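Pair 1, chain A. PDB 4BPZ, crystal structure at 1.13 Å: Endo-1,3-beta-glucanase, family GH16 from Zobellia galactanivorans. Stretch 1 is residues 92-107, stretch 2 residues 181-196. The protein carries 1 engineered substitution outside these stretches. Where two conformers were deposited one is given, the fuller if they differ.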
# COMPACT_ATOMS: atom_id res chain seq x y z
N ALA A 92 -2.61 -13.99 0.84
CA ALA A 92 -1.92 -13.71 2.07
C ALA A 92 -0.71 -14.63 2.16
O ALA A 92 -0.85 -15.81 1.76
CB ALA A 92 -2.84 -13.89 3.29
N PHE A 93 0.41 -14.19 2.66
CA PHE A 93 1.64 -14.96 2.58
C PHE A 93 2.54 -14.63 3.76
O PHE A 93 2.45 -13.50 4.30
CB PHE A 93 2.37 -14.72 1.25
CG PHE A 93 2.77 -13.31 1.06
CD1 PHE A 93 1.84 -12.30 0.77
CD2 PHE A 93 4.10 -12.90 1.24
CE1 PHE A 93 2.15 -10.97 0.64
CE2 PHE A 93 4.42 -11.50 1.09
CZ PHE A 93 3.43 -10.59 0.83
N THR A 94 3.39 -15.60 4.10
CA THR A 94 4.40 -15.42 5.15
C THR A 94 5.74 -15.63 4.58
O THR A 94 6.06 -16.73 4.09
CB THR A 94 4.22 -16.40 6.32
OG1 THR A 94 2.85 -16.28 6.73
CG2 THR A 94 5.14 -16.05 7.48
N TYR A 95 6.55 -14.53 4.58
CA TYR A 95 7.89 -14.47 3.98
C TYR A 95 7.79 -14.39 2.48
O TYR A 95 6.79 -14.87 1.86
CB TYR A 95 8.81 -15.56 4.45
CG TYR A 95 8.86 -15.78 5.95
CD1 TYR A 95 8.85 -14.74 6.85
CD2 TYR A 95 8.87 -17.05 6.46
CE1 TYR A 95 8.90 -14.94 8.21
CE2 TYR A 95 8.96 -17.32 7.83
CZ TYR A 95 8.95 -16.23 8.71
OH TYR A 95 8.99 -16.49 10.05
N GLY A 96 8.77 -13.79 1.86
CA GLY A 96 8.86 -13.76 0.41
C GLY A 96 9.50 -12.49 -0.05
O GLY A 96 9.93 -11.61 0.70
N LYS A 97 9.54 -12.38 -1.36
CA LYS A 97 10.11 -11.21 -2.06
C LYS A 97 8.96 -10.61 -2.85
O LYS A 97 8.38 -11.28 -3.73
CB LYS A 97 11.24 -11.63 -2.95
CG LYS A 97 11.86 -10.47 -3.71
CD LYS A 97 13.13 -10.87 -4.46
CE LYS A 97 12.84 -11.77 -5.61
NZ LYS A 97 14.06 -12.37 -6.22
N VAL A 98 8.57 -9.39 -2.55
CA VAL A 98 7.53 -8.67 -3.26
C VAL A 98 8.16 -7.62 -4.13
O VAL A 98 8.99 -6.84 -3.65
CB VAL A 98 6.64 -7.95 -2.26
CG1 VAL A 98 5.52 -7.16 -2.99
CG2 VAL A 98 5.99 -8.93 -1.24
N GLU A 99 7.81 -7.62 -5.42
CA GLU A 99 8.36 -6.62 -6.38
C GLU A 99 7.21 -5.91 -7.02
O GLU A 99 6.29 -6.54 -7.56
CB GLU A 99 9.18 -7.30 -7.47
CG GLU A 99 10.42 -7.99 -6.98
CD GLU A 99 11.10 -8.81 -8.02
OE1 GLU A 99 10.55 -8.98 -9.14
OE2 GLU A 99 12.20 -9.24 -7.75
N VAL A 100 7.20 -4.57 -6.98
CA VAL A 100 6.14 -3.78 -7.63
C VAL A 100 6.84 -2.74 -8.48
O VAL A 100 7.58 -1.88 -7.96
CB VAL A 100 5.21 -3.10 -6.58
CG1 VAL A 100 4.11 -2.36 -7.31
CG2 VAL A 100 4.58 -4.14 -5.65
N ARG A 101 6.60 -2.78 -9.79
CA ARG A 101 7.23 -1.79 -10.69
C ARG A 101 6.17 -0.72 -10.99
O ARG A 101 5.04 -1.05 -11.42
CB ARG A 101 7.64 -2.50 -11.99
CG ARG A 101 8.32 -1.54 -12.97
CD ARG A 101 8.96 -2.35 -14.11
NE ARG A 101 9.78 -1.47 -14.94
CZ ARG A 101 9.47 -1.10 -16.17
NH1 ARG A 101 8.30 -1.37 -16.73
NH2 ARG A 101 10.30 -0.29 -16.83
N ALA A 102 6.47 0.55 -10.71
CA ALA A 102 5.45 1.58 -10.75
C ALA A 102 6.03 2.95 -11.05
O ALA A 102 7.19 3.21 -10.85
CB ALA A 102 4.77 1.66 -9.33
N LYS A 103 5.10 3.83 -11.47
CA LYS A 103 5.27 5.27 -11.59
C LYS A 103 4.34 5.90 -10.59
O LYS A 103 3.17 5.52 -10.48
CB LYS A 103 4.92 5.77 -12.99
CG LYS A 103 6.01 5.48 -14.02
CD LYS A 103 5.57 5.96 -15.41
CE LYS A 103 6.54 5.52 -16.43
NZ LYS A 103 6.14 6.14 -17.77
N LEU A 104 4.85 6.88 -9.83
CA LEU A 104 4.13 7.48 -8.71
C LEU A 104 3.38 8.75 -9.12
O LEU A 104 3.83 9.44 -10.08
CB LEU A 104 5.07 7.76 -7.51
CG LEU A 104 5.88 6.56 -7.07
CD1 LEU A 104 6.69 6.93 -5.85
CD2 LEU A 104 5.08 5.32 -6.83
N PRO A 105 2.35 9.17 -8.40
CA PRO A 105 1.72 10.46 -8.71
C PRO A 105 2.73 11.59 -8.53
O PRO A 105 3.53 11.61 -7.58
CB PRO A 105 0.58 10.53 -7.67
CG PRO A 105 0.42 9.15 -7.15
CD PRO A 105 1.66 8.38 -7.38
N SER A 106 2.63 12.60 -9.38
CA SER A 106 3.50 13.79 -9.25
C SER A 106 2.91 14.91 -8.45
O SER A 106 3.68 15.81 -8.06
CB SER A 106 3.81 14.37 -10.69
OG SER A 106 2.63 14.80 -11.30
N LYS A 107 1.59 14.96 -8.26
CA LYS A 107 0.97 16.15 -7.78
C LYS A 107 1.02 16.28 -6.29
O LYS A 107 0.93 15.32 -5.50
CB LYS A 107 -0.48 16.26 -8.25
CG LYS A 107 -0.54 16.50 -9.78
CD LYS A 107 -1.95 16.61 -10.32
CE LYS A 107 -1.93 16.86 -11.84
NZ LYS A 107 -3.33 16.96 -12.35
N ASN A 181 12.77 11.43 -10.76
CA ASN A 181 11.72 11.19 -11.73
C ASN A 181 10.81 10.04 -11.34
O ASN A 181 10.52 9.17 -12.13
CB ASN A 181 12.37 10.94 -13.13
CG ASN A 181 11.37 11.12 -14.28
OD1 ASN A 181 10.24 11.62 -14.09
ND2 ASN A 181 11.76 10.69 -15.45
N ALA A 182 10.28 10.11 -10.09
CA ALA A 182 9.41 9.03 -9.64
C ALA A 182 8.17 8.90 -10.45
O ALA A 182 7.57 7.82 -10.49
CB ALA A 182 9.08 9.28 -8.17
N SER A 183 7.69 10.00 -11.04
CA SER A 183 6.43 10.04 -11.75
C SER A 183 6.62 9.74 -13.24
O SER A 183 5.69 9.22 -13.88
CB SER A 183 5.66 11.35 -11.51
OG SER A 183 6.31 12.43 -12.10
N GLY A 184 7.79 9.96 -13.81
CA GLY A 184 7.96 9.79 -15.25
C GLY A 184 8.76 8.56 -15.64
O GLY A 184 8.83 8.29 -16.82
N SER A 185 9.29 7.86 -14.65
CA SER A 185 10.14 6.71 -14.97
C SER A 185 9.67 5.60 -13.99
O SER A 185 9.49 5.82 -12.79
CB SER A 185 11.61 6.99 -14.60
OG SER A 185 12.48 5.87 -14.94
N PHE A 186 9.52 4.38 -14.50
CA PHE A 186 9.27 3.24 -13.62
C PHE A 186 10.48 2.97 -12.70
O PHE A 186 11.62 3.00 -13.13
CB PHE A 186 8.97 1.98 -14.44
CG PHE A 186 7.62 1.91 -15.05
CD1 PHE A 186 6.49 1.72 -14.23
CD2 PHE A 186 7.44 2.13 -16.44
CE1 PHE A 186 5.23 1.69 -14.77
CE2 PHE A 186 6.14 2.07 -16.97
CZ PHE A 186 5.03 1.92 -16.13
N HIS A 187 10.17 2.64 -11.43
CA HIS A 187 11.13 2.08 -10.52
C HIS A 187 10.56 0.82 -9.95
O HIS A 187 9.33 0.60 -9.98
CB HIS A 187 11.43 3.03 -9.37
CG HIS A 187 12.07 4.35 -9.80
ND1 HIS A 187 11.41 5.35 -10.46
CD2 HIS A 187 13.35 4.79 -9.59
CE1 HIS A 187 12.26 6.38 -10.69
NE2 HIS A 187 13.44 6.08 -10.12
N VAL A 188 11.43 -0.05 -9.37
CA VAL A 188 10.95 -1.26 -8.70
C VAL A 188 11.07 -1.06 -7.21
O VAL A 188 12.16 -0.88 -6.66
CB VAL A 188 11.74 -2.51 -9.18
CG1 VAL A 188 11.24 -3.72 -8.44
CG2 VAL A 188 11.57 -2.70 -10.66
N TYR A 189 9.96 -1.18 -6.50
CA TYR A 189 9.86 -1.07 -5.05
C TYR A 189 9.75 -2.49 -4.54
O TYR A 189 8.88 -3.25 -5.02
CB TYR A 189 8.61 -0.30 -4.73
CG TYR A 189 8.63 1.12 -5.35
CD1 TYR A 189 9.31 2.18 -4.72
CD2 TYR A 189 8.09 1.33 -6.62
CE1 TYR A 189 9.37 3.42 -5.32
CE2 TYR A 189 8.23 2.61 -7.23
CZ TYR A 189 8.85 3.63 -6.59
OH TYR A 189 8.97 4.89 -7.11
N SER A 190 10.63 -2.92 -3.65
CA SER A 190 10.60 -4.34 -3.25
C SER A 190 10.82 -4.52 -1.77
O SER A 190 11.40 -3.71 -1.05
CB SER A 190 11.59 -5.16 -4.08
OG SER A 190 12.90 -4.83 -3.80
N LEU A 191 10.38 -5.71 -1.34
CA LEU A 191 10.55 -6.22 0.01
C LEU A 191 11.17 -7.57 -0.05
O LEU A 191 10.66 -8.41 -0.84
CB LEU A 191 9.16 -6.30 0.70
CG LEU A 191 9.09 -7.09 2.01
CD1 LEU A 191 9.90 -6.42 3.14
CD2 LEU A 191 7.63 -7.29 2.41
N GLU A 192 12.16 -7.88 0.77
CA GLU A 192 12.62 -9.27 0.98
C GLU A 192 12.39 -9.53 2.48
O GLU A 192 12.99 -8.89 3.34
CB GLU A 192 14.11 -9.37 0.65
CG GLU A 192 14.36 -9.17 -0.80
CD GLU A 192 15.77 -8.97 -1.20
OE1 GLU A 192 16.69 -9.29 -0.38
OE2 GLU A 192 16.00 -8.49 -2.33
N TRP A 193 11.58 -10.53 2.75
CA TRP A 193 11.11 -10.82 4.06
C TRP A 193 11.35 -12.28 4.38
O TRP A 193 10.87 -13.17 3.66
CB TRP A 193 9.61 -10.52 4.10
CG TRP A 193 8.83 -10.89 5.31
CD1 TRP A 193 9.27 -11.06 6.64
CD2 TRP A 193 7.42 -11.10 5.34
NE1 TRP A 193 8.23 -11.39 7.42
CE2 TRP A 193 7.07 -11.43 6.69
CE3 TRP A 193 6.38 -11.07 4.35
CZ2 TRP A 193 5.76 -11.74 7.04
CZ3 TRP A 193 5.09 -11.38 4.73
CH2 TRP A 193 4.79 -11.74 6.07
N ASN A 194 12.06 -12.55 5.48
CA ASN A 194 12.21 -13.95 5.95
C ASN A 194 12.27 -13.94 7.43
O ASN A 194 11.99 -12.91 8.09
CB ASN A 194 13.38 -14.65 5.24
CG ASN A 194 14.70 -13.98 5.51
OD1 ASN A 194 14.87 -13.28 6.54
ND2 ASN A 194 15.69 -14.20 4.61
N ALA A 195 12.50 -15.11 8.03
CA ALA A 195 12.51 -15.21 9.50
C ALA A 195 13.62 -14.36 10.12
O ALA A 195 13.61 -14.06 11.31
CB ALA A 195 12.64 -16.65 9.96
N SER A 196 14.66 -14.04 9.34
CA SER A 196 15.84 -13.26 9.81
C SER A 196 15.62 -11.73 9.76
O SER A 196 16.03 -11.05 10.67
CB SER A 196 17.06 -13.67 8.95
OG SER A 196 17.33 -15.06 9.17
O HOH W 1 12.02 -0.36 -13.68
O HOH W 2 8.53 5.31 -9.76

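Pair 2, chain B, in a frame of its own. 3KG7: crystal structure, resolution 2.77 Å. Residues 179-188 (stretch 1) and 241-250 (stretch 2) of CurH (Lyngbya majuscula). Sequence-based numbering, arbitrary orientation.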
# COMPACT_ATOMS: atom_id res chain seq x y z
N GLU B 179 -37.10 12.20 29.32
CA GLU B 179 -36.83 12.65 27.96
C GLU B 179 -35.34 12.68 27.60
O GLU B 179 -34.99 12.60 26.42
CB GLU B 179 -37.46 14.03 27.72
CG GLU B 179 -38.98 14.01 27.75
CD GLU B 179 -39.61 15.34 27.38
OE1 GLU B 179 -40.42 15.87 28.17
OE2 GLU B 179 -39.30 15.87 26.29
N THR B 180 -34.47 12.78 28.61
CA THR B 180 -33.02 12.91 28.38
C THR B 180 -32.18 11.86 29.12
O THR B 180 -32.66 11.23 30.07
CB THR B 180 -32.51 14.34 28.75
OG1 THR B 180 -32.83 14.64 30.12
CG2 THR B 180 -33.12 15.40 27.85
N SER B 181 -30.93 11.69 28.68
CA SER B 181 -29.96 10.83 29.36
C SER B 181 -28.57 11.46 29.35
O SER B 181 -28.24 12.21 28.43
CB SER B 181 -29.90 9.43 28.73
OG SER B 181 -29.28 9.45 27.46
N LEU B 182 -27.76 11.15 30.36
CA LEU B 182 -26.39 11.66 30.43
C LEU B 182 -25.39 10.64 30.98
O LEU B 182 -25.63 10.02 32.02
CB LEU B 182 -26.33 12.94 31.27
CG LEU B 182 -25.01 13.72 31.34
CD1 LEU B 182 -24.73 14.49 30.05
CD2 LEU B 182 -25.01 14.66 32.54
N LEU B 183 -24.27 10.48 30.28
CA LEU B 183 -23.18 9.60 30.71
C LEU B 183 -21.90 10.39 31.00
O LEU B 183 -21.48 11.22 30.19
CB LEU B 183 -22.86 8.55 29.63
CG LEU B 183 -23.85 7.41 29.34
CD1 LEU B 183 -23.50 6.70 28.04
CD2 LEU B 183 -23.90 6.42 30.48
N GLU B 184 -21.30 10.14 32.16
CA GLU B 184 -19.98 10.68 32.47
C GLU B 184 -18.92 9.65 32.08
O GLU B 184 -18.92 8.53 32.60
CB GLU B 184 -19.87 11.04 33.96
CG GLU B 184 -18.54 11.67 34.37
CD GLU B 184 -18.50 12.09 35.83
OE1 GLU B 184 -19.36 12.91 36.25
OE2 GLU B 184 -17.61 11.61 36.57
N ILE B 185 -18.04 10.04 31.16
CA ILE B 185 -17.10 9.11 30.55
C ILE B 185 -15.65 9.51 30.82
O ILE B 185 -15.29 10.67 30.67
CB ILE B 185 -17.37 8.98 29.04
CG1 ILE B 185 -18.73 8.31 28.82
CG2 ILE B 185 -16.28 8.18 28.35
CD1 ILE B 185 -19.36 8.62 27.47
N GLU B 186 -14.84 8.52 31.21
CA GLU B 186 -13.41 8.70 31.48
C GLU B 186 -12.61 7.55 30.85
O GLU B 186 -13.19 6.54 30.44
CB GLU B 186 -13.15 8.76 33.00
CG GLU B 186 -13.35 7.42 33.73
CD GLU B 186 -12.78 7.40 35.15
OE1 GLU B 186 -11.82 8.15 35.43
OE2 GLU B 186 -13.30 6.62 35.98
N VAL B 187 -11.29 7.72 30.78
CA VAL B 187 -10.38 6.70 30.25
C VAL B 187 -10.25 5.56 31.26
O VAL B 187 -9.75 5.77 32.37
CB VAL B 187 -8.96 7.29 29.99
CG1 VAL B 187 -7.97 6.21 29.56
CG2 VAL B 187 -9.01 8.45 28.98
N PRO B 188 -10.70 4.34 30.89
CA PRO B 188 -10.57 3.22 31.82
C PRO B 188 -9.11 3.01 32.21
O PRO B 188 -8.23 3.03 31.35
CB PRO B 188 -11.09 2.02 31.02
CG PRO B 188 -11.97 2.60 29.99
CD PRO B 188 -11.35 3.92 29.63
N PRO B 241 -11.20 15.23 26.10
CA PRO B 241 -10.49 15.44 27.36
C PRO B 241 -10.51 14.15 28.18
O PRO B 241 -11.19 13.19 27.81
CB PRO B 241 -11.32 16.51 28.06
CG PRO B 241 -12.28 17.02 27.03
CD PRO B 241 -12.50 15.90 26.10
N SER B 242 -9.76 14.13 29.29
CA SER B 242 -9.66 12.94 30.15
C SER B 242 -11.01 12.54 30.72
O SER B 242 -11.24 11.36 31.02
CB SER B 242 -8.65 13.19 31.27
OG SER B 242 -8.91 14.42 31.92
N ARG B 243 -11.89 13.52 30.85
CA ARG B 243 -13.26 13.32 31.32
C ARG B 243 -14.24 14.20 30.53
O ARG B 243 -14.01 15.40 30.36
CB ARG B 243 -13.33 13.62 32.83
CG ARG B 243 -14.72 13.77 33.41
CD ARG B 243 -14.67 14.20 34.87
NE ARG B 243 -14.21 13.12 35.73
CZ ARG B 243 -14.24 13.15 37.06
NH1 ARG B 243 -14.71 14.22 37.70
NH2 ARG B 243 -13.80 12.11 37.76
N PHE B 244 -15.31 13.58 30.05
CA PHE B 244 -16.34 14.28 29.27
C PHE B 244 -17.70 13.60 29.42
O PHE B 244 -17.82 12.60 30.13
CB PHE B 244 -15.95 14.38 27.80
CG PHE B 244 -15.83 13.05 27.11
CD1 PHE B 244 -16.87 12.55 26.34
CD2 PHE B 244 -14.66 12.28 27.23
CE1 PHE B 244 -16.76 11.31 25.69
CE2 PHE B 244 -14.54 11.05 26.58
CZ PHE B 244 -15.60 10.57 25.81
N TYR B 245 -18.71 14.13 28.73
CA TYR B 245 -20.08 13.66 28.86
C TYR B 245 -20.72 13.28 27.52
O TYR B 245 -20.37 13.83 26.47
CB TYR B 245 -20.93 14.71 29.58
CG TYR B 245 -20.44 15.06 30.98
CD1 TYR B 245 -20.91 14.35 32.09
CD2 TYR B 245 -19.52 16.09 31.18
CE1 TYR B 245 -20.46 14.66 33.37
CE2 TYR B 245 -19.07 16.41 32.46
CZ TYR B 245 -19.54 15.68 33.55
OH TYR B 245 -19.10 15.99 34.81
N ALA B 246 -21.65 12.33 27.57
CA ALA B 246 -22.47 11.99 26.42
C ALA B 246 -23.92 12.31 26.76
O ALA B 246 -24.45 11.79 27.74
CB ALA B 246 -22.31 10.53 26.05
N TYR B 247 -24.54 13.15 25.95
CA TYR B 247 -25.85 13.73 26.25
C TYR B 247 -26.86 13.38 25.15
O TYR B 247 -26.64 13.68 23.98
CB TYR B 247 -25.68 15.25 26.39
CG TYR B 247 -26.88 16.03 26.89
CD1 TYR B 247 -27.60 15.61 28.01
CD2 TYR B 247 -27.27 17.21 26.26
CE1 TYR B 247 -28.70 16.33 28.47
CE2 TYR B 247 -28.37 17.95 26.72
CZ TYR B 247 -29.08 17.50 27.82
OH TYR B 247 -30.16 18.21 28.28
N VAL B 248 -27.95 12.72 25.53
CA VAL B 248 -29.02 12.39 24.58
C VAL B 248 -30.26 13.20 24.93
O VAL B 248 -30.76 13.12 26.05
CB VAL B 248 -29.31 10.86 24.55
CG1 VAL B 248 -30.39 10.53 23.53
CG2 VAL B 248 -28.04 10.08 24.26
N GLU B 249 -30.75 13.98 23.97
CA GLU B 249 -31.83 14.95 24.22
C GLU B 249 -33.24 14.40 23.99
O GLU B 249 -34.19 14.89 24.60
CB GLU B 249 -31.61 16.22 23.40
CG GLU B 249 -30.47 17.09 23.91
CD GLU B 249 -29.92 18.04 22.86
OE1 GLU B 249 -30.66 18.91 22.37
OE2 GLU B 249 -28.72 17.92 22.53
N GLU B 250 -33.39 13.41 23.11
CA GLU B 250 -34.69 12.78 22.88
C GLU B 250 -34.61 11.25 22.82
O GLU B 250 -33.57 10.71 22.44
CB GLU B 250 -35.41 13.38 21.65
CG GLU B 250 -34.57 13.59 20.40
CD GLU B 250 -35.34 14.28 19.28
OE1 GLU B 250 -36.32 13.69 18.78
OE2 GLU B 250 -34.97 15.40 18.90

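What backbone geometry do the two pairs share? In each, two strands run antiparallel as neighbours in a sheet, their axes 4.6 Å apart at closest approach and their N-to-C directions at 155° in pair 1 and 160° in pair 2. Fourteen central residues superpose with an RMSD of 0.7 Å. The matched ladders place V98(A) opposite L191(A) where pair 2 has S181(B) opposite V248(B), V100(A) opposite Y189(A) where it has L183(B) opposite A246(B), and A102(A) opposite H187(A) where it has I185(B) opposite F244(B). Each of these is a hydrogen-bonded pair with two bonds. At the centre, V100(A) N to Y189(A) O and Y189(A) N to V100(A) O are both 2.9 Å, as are L183(B) N to A246(B) O and A246(B) N to L183(B) O. Because the backbone makes these bonds, the same ladder can carry quite different side chains.

How is the face bearing these hydrogen-bonded pairs filled? At one diagonal pair of positions the larger residue changes strands. Pair 1 sets the large Y189(A) across from V100(A), and its ring reaches along the face to A102(A), whose CB lies 4.2 Å from CE2 of Y189(A). In pair 2 the position matching Y189(A) holds the small A246(B), while the small A102(A) becomes I185(B); here CD1 of I185(B) comes 3.8 Å from CB of A246(B). The larger residue thus fills the space beside the smaller one in both, from opposite strands. I185(B) also places its CB over the face of the F244(B) ring, 4.2 Å from the ring centroid. At the F244(B) position pair 1 has H187(A), whose ND1 lies 3.0 Å from O of water 2; the same water O is 2.7 Å from OH of Y189(A).

What occupies the other face? Pair 1 lines it with E99(A), R101(A), V188(A) and S190(A), and contacts are modest: CG of R101(A) is 4.2 Å from CG2 of V188(A). The matched residues in pair 2 are L182(B), E184(B), Y245(B) and Y247(B). L182(B) bridges the two tyrosines, its CD1 lying 3.8 Å from CB of Y245(B) and 3.7 Å from CD1 of Y247(B), so an apolar cluster stands where pair 1 has a glutamate between a valine and a serine.

How do charged and aromatic groups meet near the ends of the ladders? R101(A) matches E184(B), and F186(A) matches R243(B). In pair 1 the F186(A) ring is sandwiched, with CE of K103(A) 3.7 Å from its centroid over one face and the R101(A) guanidinium over the opposite face. Pair 2 replaces this with a long salt bridge, OE2 of E184(B) to NE of R243(B) at 3.8 Å; the oxygen lies well out of the guanidinium plane, so the attraction is between charges alone. Toward the other end of pair 1, W193(A) takes the edge of Y95(A) against its face.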